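Local structure of benzoylformate Decarboxylase (Polynucleobacter necessarius, 4K9Q) at the interface of chains A and B. The protein catalyses the thiamine diphosphate-dependent, magnesium-requiring decarboxylation of benzoylformate to benzaldehyde and carbon dioxide. Numbering follows the deposited sequence. Chains: chain A/B, Benzoylformate Decarboxylase.

Contact 1: the interface of chains A and B. Residues chain A 23-24, 43-45, 47; chain B 434, 459, 476, 479.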
ATOM      1  N   ASN A  23      -6.905 -21.389 -14.075  1.00 10.09           N
ATOM      2  CA  ASN A  23      -5.816 -22.346 -14.105  1.00  9.65           C
ATOM      3  C   ASN A  23      -5.721 -22.856 -12.671  1.00 10.56           C
ATOM      4  O   ASN A  23      -5.458 -22.074 -11.743  1.00 11.20           O
ATOM      5  CB  ASN A  23      -4.521 -21.680 -14.556  1.00  8.62           C
ATOM      6  CG  ASN A  23      -3.343 -22.641 -14.537  1.00 11.98           C
ATOM      7  OD1 ASN A  23      -2.563 -22.667 -13.582  1.00 12.50           O
ATOM      8  ND2 ASN A  23      -3.214 -23.440 -15.592  1.00 12.83           N
ATOM      9  N   PRO A  24      -6.000 -24.151 -12.462  1.00 11.34           N
ATOM     10  CA  PRO A  24      -6.231 -24.652 -11.105  1.00 11.99           C
ATOM     11  C   PRO A  24      -4.954 -24.878 -10.287  1.00 13.58           C
ATOM     12  O   PRO A  24      -3.870 -25.031 -10.846  1.00 12.79           O
ATOM     13  CB  PRO A  24      -6.949 -25.986 -11.354  1.00 14.64           C
ATOM     14  CG  PRO A  24      -6.402 -26.454 -12.659  1.00 13.94           C
ATOM     15  CD  PRO A  24      -6.219 -25.197 -13.482  1.00 12.93           C
ATOM     16  N   LEU A  43     -10.392 -23.816 -19.018  1.00 10.67           N
ATOM     17  CA  LEU A  43      -8.985 -23.931 -18.654  1.00  9.46           C
ATOM     18  C   LEU A  43      -8.117 -23.121 -19.591  1.00  9.21           C
ATOM     19  O   LEU A  43      -8.291 -23.185 -20.819  1.00  9.80           O
ATOM     20  CB  LEU A  43      -8.531 -25.400 -18.707  1.00  9.29           C
ATOM     21  CG  LEU A  43      -7.037 -25.636 -18.484  1.00 10.54           C
ATOM     22  CD1 LEU A  43      -6.629 -25.313 -17.036  1.00 10.38           C
ATOM     23  CD2 LEU A  43      -6.651 -27.074 -18.871  1.00 12.74           C
ATOM     24  N   ALA A  44      -7.182 -22.361 -19.023  1.00  9.75           N
ATOM     25  CA  ALA A  44      -6.051 -21.877 -19.810  1.00 10.02           C
ATOM     26  C   ALA A  44      -4.738 -22.250 -19.114  1.00  8.92           C
ATOM     27  O   ALA A  44      -4.704 -22.469 -17.896  1.00 11.63           O
ATOM     28  CB  ALA A  44      -6.153 -20.375 -20.043  1.00 11.73           C
ATOM     29  N   LEU A  45      -3.671 -22.340 -19.899  1.00  7.41           N
ATOM     30  CA  LEU A  45      -2.413 -22.916 -19.431  1.00  8.41           C
ATOM     31  C   LEU A  45      -1.528 -21.964 -18.649  1.00  9.52           C
ATOM     32  O   LEU A  45      -0.571 -22.409 -18.020  1.00 10.06           O
ATOM     33  CB  LEU A  45      -1.597 -23.451 -20.615  1.00  8.48           C
ATOM     34  CG  LEU A  45      -2.222 -24.582 -21.439  1.00  7.34           C
ATOM     35  CD1 LEU A  45      -1.341 -24.830 -22.653  1.00 12.44           C
ATOM     36  CD2 LEU A  45      -2.377 -25.843 -20.595  1.00 11.38           C
ATOM     37  N   GLU A  47      -1.659 -17.839 -16.515  1.00  8.65           N
ATOM     38  CA  GLU A  47      -2.637 -16.925 -15.942  1.00 10.39           C
ATOM     39  C   GLU A  47      -2.847 -15.608 -16.692  1.00  9.58           C
ATOM     40  O   GLU A  47      -3.905 -15.001 -16.578  1.00  9.29           O
ATOM     41  CB  GLU A  47      -2.343 -16.693 -14.457  1.00  9.21           C
ATOM     42  CG  GLU A  47      -2.470 -17.961 -13.614  1.00 11.09           C
ATOM     43  CD  GLU A  47      -1.206 -18.821 -13.583  1.00 13.24           C
ATOM     44  OE1 GLU A  47      -0.248 -18.553 -14.352  1.00 13.83           O
ATOM     45  OE2 GLU A  47      -1.185 -19.781 -12.777  1.00 14.30           O
TER
ATOM     46  N   TYR B 434       4.078 -22.857 -18.711  1.00  9.82           N
ATOM     47  CA  TYR B 434       3.918 -21.520 -18.124  1.00  8.66           C
ATOM     48  C   TYR B 434       4.879 -20.497 -18.708  1.00 10.20           C
ATOM     49  O   TYR B 434       4.483 -19.374 -19.015  1.00 10.18           O
ATOM     50  CB  TYR B 434       4.034 -21.549 -16.591  1.00  8.68           C
ATOM     51  CG  TYR B 434       2.848 -22.234 -15.932  1.00  8.35           C
ATOM     52  CD1 TYR B 434       2.784 -23.621 -15.846  1.00  8.82           C
ATOM     53  CD2 TYR B 434       1.801 -21.491 -15.393  1.00 10.43           C
ATOM     54  CE1 TYR B 434       1.704 -24.245 -15.252  1.00 10.27           C
ATOM     55  CE2 TYR B 434       0.715 -22.111 -14.794  1.00 10.07           C
ATOM     56  CZ  TYR B 434       0.674 -23.489 -14.732  1.00 11.43           C
ATOM     57  OH  TYR B 434      -0.383 -24.142 -14.152  1.00 10.10           O
ATOM     58  N   TYR B 459      -2.220 -32.518 -15.064  1.00 11.16           N
ATOM     59  CA  TYR B 459      -1.613 -31.884 -13.911  1.00 11.90           C
ATOM     60  C   TYR B 459      -1.625 -32.934 -12.792  1.00 12.43           C
ATOM     61  O   TYR B 459      -2.505 -32.941 -11.930  1.00 11.16           O
ATOM     62  CB  TYR B 459      -2.431 -30.658 -13.498  1.00 13.15           C
ATOM     63  CG  TYR B 459      -2.352 -29.423 -14.402  1.00 11.85           C
ATOM     64  CD1 TYR B 459      -1.131 -28.922 -14.875  1.00 12.45           C
ATOM     65  CD2 TYR B 459      -3.511 -28.722 -14.730  1.00 11.74           C
ATOM     66  CE1 TYR B 459      -1.083 -27.770 -15.666  1.00 13.49           C
ATOM     67  CE2 TYR B 459      -3.468 -27.579 -15.512  1.00 12.30           C
ATOM     68  CZ  TYR B 459      -2.253 -27.103 -15.976  1.00 11.02           C
ATOM     69  OH  TYR B 459      -2.234 -25.959 -16.754  1.00 11.59           O
ATOM     70  N   GLY B 476     -10.364 -29.109 -15.444  1.00 12.70           N
ATOM     71  CA  GLY B 476      -9.084 -28.573 -15.883  1.00 17.67           C
ATOM     72  C   GLY B 476      -7.821 -29.305 -15.450  1.00 15.38           C
ATOM     73  O   GLY B 476      -6.737 -28.714 -15.454  1.00 16.93           O
ATOM     74  N   LEU B 479      -4.591 -32.669 -19.692  1.00 11.02           N
ATOM     75  CA  LEU B 479      -3.892 -31.892 -20.710  1.00 11.71           C
ATOM     76  C   LEU B 479      -3.707 -32.658 -22.025  1.00 11.59           C
ATOM     77  O   LEU B 479      -2.581 -32.876 -22.469  1.00 12.47           O
ATOM     78  CB  LEU B 479      -2.516 -31.482 -20.195  1.00 12.91           C
ATOM     79  CG  LEU B 479      -2.478 -30.626 -18.938  1.00 15.88           C
ATOM     80  CD1 LEU B 479      -1.032 -30.428 -18.461  1.00 16.04           C
ATOM     81  CD2 LEU B 479      -3.189 -29.289 -19.176  1.00 13.11           C
TER
HETATM   82  O   HOH W   1       0.013 -25.162 -17.906  1.00 10.48           O

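Contact 2: the interface of chains A and B. Residues chain A 46, 433-437; chain B 433-437.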
ATOM      1  N   GLN A  46      -1.807 -20.664 -18.719  1.00 10.22           N
ATOM      2  CA  GLN A  46      -1.011 -19.676 -17.990  1.00 11.01           C
ATOM      3  C   GLN A  46      -1.929 -18.507 -17.636  1.00 10.53           C
ATOM      4  O   GLN A  46      -2.889 -18.231 -18.361  1.00  9.92           O
ATOM      5  CB  GLN A  46       0.189 -19.220 -18.832  1.00 12.84           C
ATOM      6  CG  GLN A  46       1.363 -18.675 -18.019  1.00 13.03           C
ATOM      7  CD  GLN A  46       1.372 -17.157 -17.925  1.00 17.39           C
ATOM      8  OE1 GLN A  46       0.456 -16.486 -18.413  1.00 16.70           O
ATOM      9  NE2 GLN A  46       2.418 -16.608 -17.313  1.00 15.07           N
ATOM     10  N   GLN A 433       4.085 -14.040 -29.103  1.00  9.12           N
ATOM     11  CA  GLN A 433       4.812 -14.847 -28.115  1.00 10.27           C
ATOM     12  C   GLN A 433       4.379 -14.664 -26.666  1.00  9.82           C
ATOM     13  O   GLN A 433       4.517 -15.582 -25.864  1.00 10.98           O
ATOM     14  CB  GLN A 433       6.315 -14.551 -28.186  1.00  9.80           C
ATOM     15  CG  GLN A 433       6.901 -14.605 -29.588  1.00 12.49           C
ATOM     16  CD  GLN A 433       6.659 -15.942 -30.246  1.00 12.60           C
ATOM     17  OE1 GLN A 433       6.849 -16.992 -29.623  1.00 14.65           O
ATOM     18  NE2 GLN A 433       6.204 -15.918 -31.500  1.00 14.70           N
ATOM     19  N   TYR A 434       3.888 -13.486 -26.309  1.00  9.82           N
ATOM     20  CA  TYR A 434       3.691 -13.198 -24.883  1.00  8.66           C
ATOM     21  C   TYR A 434       2.715 -14.152 -24.214  1.00 10.20           C
ATOM     22  O   TYR A 434       2.971 -14.632 -23.111  1.00 10.18           O
ATOM     23  CB  TYR A 434       3.263 -11.740 -24.646  1.00  8.68           C
ATOM     24  CG  TYR A 434       4.382 -10.752 -24.930  1.00  8.35           C
ATOM     25  CD1 TYR A 434       4.661 -10.346 -26.231  1.00  8.82           C
ATOM     26  CD2 TYR A 434       5.151 -10.225 -23.895  1.00 10.43           C
ATOM     27  CE1 TYR A 434       5.682  -9.452 -26.490  1.00 10.27           C
ATOM     28  CE2 TYR A 434       6.176  -9.326 -24.148  1.00 10.07           C
ATOM     29  CZ  TYR A 434       6.435  -8.949 -25.450  1.00 11.43           C
ATOM     30  OH  TYR A 434       7.442  -8.066 -25.745  1.00 10.10           O
ATOM     31  N   SER A 435       1.612 -14.443 -24.900  1.00  9.60           N
ATOM     32  CA  SER A 435       0.574 -15.303 -24.352  1.00  8.81           C
ATOM     33  C   SER A 435       0.208 -16.387 -25.352  1.00 10.57           C
ATOM     34  O   SER A 435      -0.956 -16.724 -25.524  1.00 10.19           O
ATOM     35  CB  SER A 435      -0.665 -14.487 -23.984  1.00 11.38           C
ATOM     36  OG  SER A 435      -0.361 -13.567 -22.949  1.00 13.05           O
ATOM     37  N   VAL A 436       1.233 -16.922 -26.007  1.00 10.08           N
ATOM     38  CA  VAL A 436       1.066 -17.929 -27.041  1.00  9.04           C
ATOM     39  C   VAL A 436       0.227 -19.124 -26.548  1.00 10.64           C
ATOM     40  O   VAL A 436      -0.497 -19.753 -27.329  1.00 11.62           O
ATOM     41  CB  VAL A 436       2.455 -18.379 -27.586  1.00 11.21           C
ATOM     42  CG1 VAL A 436       3.239 -19.157 -26.541  1.00 11.94           C
ATOM     43  CG2 VAL A 436       2.305 -19.161 -28.862  1.00 14.13           C
ATOM     44  N   GLN A 437       0.289 -19.404 -25.243  1.00 10.15           N
ATOM     45  CA  GLN A 437      -0.419 -20.558 -24.684  1.00 11.86           C
ATOM     46  C   GLN A 437      -1.938 -20.455 -24.856  1.00  9.31           C
ATOM     47  O   GLN A 437      -2.642 -21.470 -24.805  1.00 10.70           O
ATOM     48  CB  GLN A 437      -0.088 -20.754 -23.196  1.00 10.88           C
ATOM     49  CG  GLN A 437       1.403 -20.835 -22.901  1.00 11.42           C
ATOM     50  CD  GLN A 437       1.967 -19.500 -22.472  1.00 12.83           C
ATOM     51  OE1 GLN A 437       1.518 -18.461 -22.943  1.00 12.65           O
ATOM     52  NE2 GLN A 437       2.948 -19.519 -21.571  1.00 12.81           N
TER
ATOM     53  N   GLN B 433       4.569 -25.445 -19.810  1.00  9.12           N
ATOM     54  CA  GLN B 433       3.799 -24.439 -20.551  1.00 10.27           C
ATOM     55  C   GLN B 433       3.880 -23.017 -20.011  1.00  9.82           C
ATOM     56  O   GLN B 433       3.735 -22.064 -20.770  1.00 10.98           O
ATOM     57  CB  GLN B 433       2.317 -24.829 -20.597  1.00  9.80           C
ATOM     58  CG  GLN B 433       2.056 -26.262 -21.036  1.00 12.49           C
ATOM     59  CD  GLN B 433       2.654 -26.550 -22.391  1.00 12.60           C
ATOM     60  OE1 GLN B 433       2.519 -25.748 -23.321  1.00 14.65           O
ATOM     61  NE2 GLN B 433       3.352 -27.681 -22.509  1.00 14.70           N
ATOM     62  N   TYR B 434       4.078 -22.857 -18.711  1.00  9.82           N
ATOM     63  CA  TYR B 434       3.918 -21.520 -18.124  1.00  8.66           C
ATOM     64  C   TYR B 434       4.879 -20.497 -18.708  1.00 10.20           C
ATOM     65  O   TYR B 434       4.483 -19.374 -19.015  1.00 10.18           O
ATOM     66  CB  TYR B 434       4.034 -21.549 -16.591  1.00  8.68           C
ATOM     67  CG  TYR B 434       2.848 -22.234 -15.932  1.00  8.35           C
ATOM     68  CD1 TYR B 434       2.784 -23.621 -15.846  1.00  8.82           C
ATOM     69  CD2 TYR B 434       1.801 -21.491 -15.393  1.00 10.43           C
ATOM     70  CE1 TYR B 434       1.704 -24.245 -15.252  1.00 10.27           C
ATOM     71  CE2 TYR B 434       0.715 -22.111 -14.794  1.00 10.07           C
ATOM     72  CZ  TYR B 434       0.674 -23.489 -14.732  1.00 11.43           C
ATOM     73  OH  TYR B 434      -0.383 -24.142 -14.152  1.00 10.10           O
ATOM     74  N   SER B 435       6.135 -20.903 -18.885  1.00  9.60           N
ATOM     75  CA  SER B 435       7.166 -20.007 -19.389  1.00  8.81           C
ATOM     76  C   SER B 435       7.912 -20.660 -20.540  1.00 10.57           C
ATOM     77  O   SER B 435       9.126 -20.551 -20.650  1.00 10.19           O
ATOM     78  CB  SER B 435       8.142 -19.627 -18.275  1.00 11.38           C
ATOM     79  OG  SER B 435       7.476 -18.894 -17.262  1.00 13.05           O
ATOM     80  N   VAL B 436       7.153 -21.341 -21.392  1.00 10.08           N
ATOM     81  CA  VAL B 436       7.702 -22.078 -22.518  1.00  9.04           C
ATOM     82  C   VAL B 436       8.609 -21.193 -23.394  1.00 10.64           C
ATOM     83  O   VAL B 436       9.578 -21.678 -23.993  1.00 11.62           O
ATOM     84  CB  VAL B 436       6.557 -22.734 -23.344  1.00 11.21           C
ATOM     85  CG1 VAL B 436       5.714 -21.690 -24.058  1.00 11.94           C
ATOM     86  CG2 VAL B 436       7.102 -23.757 -24.303  1.00 14.13           C
ATOM     87  N   GLN B 437       8.323 -19.889 -23.430  1.00 10.15           N
ATOM     88  CA  GLN B 437       9.083 -18.971 -24.283  1.00 11.86           C
ATOM     89  C   GLN B 437      10.564 -18.902 -23.898  1.00  9.31           C
ATOM     90  O   GLN B 437      11.404 -18.505 -24.714  1.00 10.70           O
ATOM     91  CB  GLN B 437       8.485 -17.555 -24.260  1.00 10.88           C
ATOM     92  CG  GLN B 437       7.001 -17.508 -24.596  1.00 11.42           C
ATOM     93  CD  GLN B 437       6.142 -17.493 -23.353  1.00 12.83           C
ATOM     94  OE1 GLN B 437       6.496 -18.104 -22.351  1.00 12.65           O
ATOM     95  NE2 GLN B 437       5.011 -16.791 -23.409  1.00 12.81           N
TER
HETATM   96  O   HOH W   2       3.671 -16.747 -20.745  0.50 13.16           O
HETATM   97  O   HOH W   3       4.920 -18.002 -16.131  1.00 14.79           O

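Contact 1: the interface of chains A and B
B:Tyr434 and A:Asn23 meet tip to tip across the subunit boundary, phenol against carboxamide, with ring and amide planes 84° apart. From CB, at the end of helix 429-434, the tyrosine turns CG anti to its carbonyl carbon (chi1 -70°), which sends the ring towards chain A. One ring face lies beneath the backbone carbonyl of A:Leu45, whose O stands over the rim. CD2 lies between that oxygen and A:Glu47 OE1, 3.7 Å from CD2, as the carboxylate arrives at the ring edge. Next along, CE2 is 3.5 Å from A:Leu45 O and 3.6 Å from A:Glu47 OE2. CZ lies beside A:Asn23 OD1, and the phenol OH donates to A:Asn23 OD1 at 2.7 Å, landing on a lone pair of that oxygen in the carbonyl plane (C=O...O angle 111°).

The other branch of the asparagine is gripped as well. Its ND2 donates to B:Tyr459 OH at 2.9 Å, with that oxygen near the amide plane, and to the backbone carbonyl of A:Ala44 (ND2 to O, 2.9 Å); a further bond to B:Tyr434 OH is weak. With both branches engaged, a flip of the carboxamide would probably cost these bonds, and A:Ala44 serves as the second-shell support. B:Tyr459 crosses the asparagine at about a right angle. Its OH also binds water 1 at 2.6 Å, and this water reaches A:Leu45 O, so the leucine carbonyl both caps one tyrosine ring and is linked to the other phenol.

Beside this polar cluster, methyl CD2 of A:Leu45 packs on CD2 of B:Leu479 at 3.8 Å. A:Leu43 and A:Pro24 close the margin against the carbonyl of B:Gly476. The glutamate that begins helix 47-61 is the conserved residue that in this enzyme family activates the cofactor's aminopyrimidine. The contact thus joins the segments around this residue to partner segments that include the metal-binding ones, as expected for an active site built from two subunits.

Contact 2: the interface of chains A and B
A:Gln437 and B:Gln437 cross at about a right angle near the local two-fold axis, their amide planes 87° apart, each reaching past the other to the opposite chain's backbone. In both, CG lies anti to the carbonyl carbon and the chain bends at chi2 (96°), which brings the carboxamide under the end of the partner's helix 429-434. A:Gln437 NE2 donates to B:Gln433 O at 2.8 Å, nearly straight at 171° and with the acceptor in the amide plane; B:Gln437 NE2 repeats this with A:Gln433 O at 2.8 Å. A:Tyr434 O and B:Tyr434 O also come close, but the N-H groups point away from them.

Water 2 sits between the two amides, 3.0 Å from A:Gln437 NE2 and equally far from B:Gln437 NE2. It also bonds A:Tyr434 O and B:Tyr434 O, so it ties in the helix-end carbonyls that the glutamines pass by. With NE2 held by a carbonyl and this water, each carboxamide is probably fixed in its rotation. An alanine in place of A:Gln437 would probably leave B:Gln433 O without its amide donor and water 2 less firmly held.

To one side, A:Gln46 lies alongside the backbone of B:Tyr434, its CG 3.3 Å from the carbonyl O. Its amide turns onto water 3, 3.1 Å from NE2, which B:Ser435 OG holds at 2.9 Å. In each chain helix 429-434 begins at a magnesium ligand, A:Asp429 or B:Asp429, so the crossed glutamines join the far ends of the two helices that carry a magnesium ligand, and probably help keep the active sites in register.

The C-alpha centres of contact 1 and contact 2 lie about 12 Å apart, and B:Tyr434 belongs to both: its ring tip and outer edge serve contact 1, while its backbone, with CB and the inner ring edge, serves contact 2. On chain A, the consecutive residues A:Leu45, A:Gln46 and A:Glu47 divide between them, the middle one facing contact 2. Contact 2 lies near the two-fold axis and contains both copies of residues 433-437, whereas contact 1 lies farther out and recurs with the chains exchanged. Together they probably make one continuous seam from the dimer axis towards each cofactor site, within an assembly of four copies.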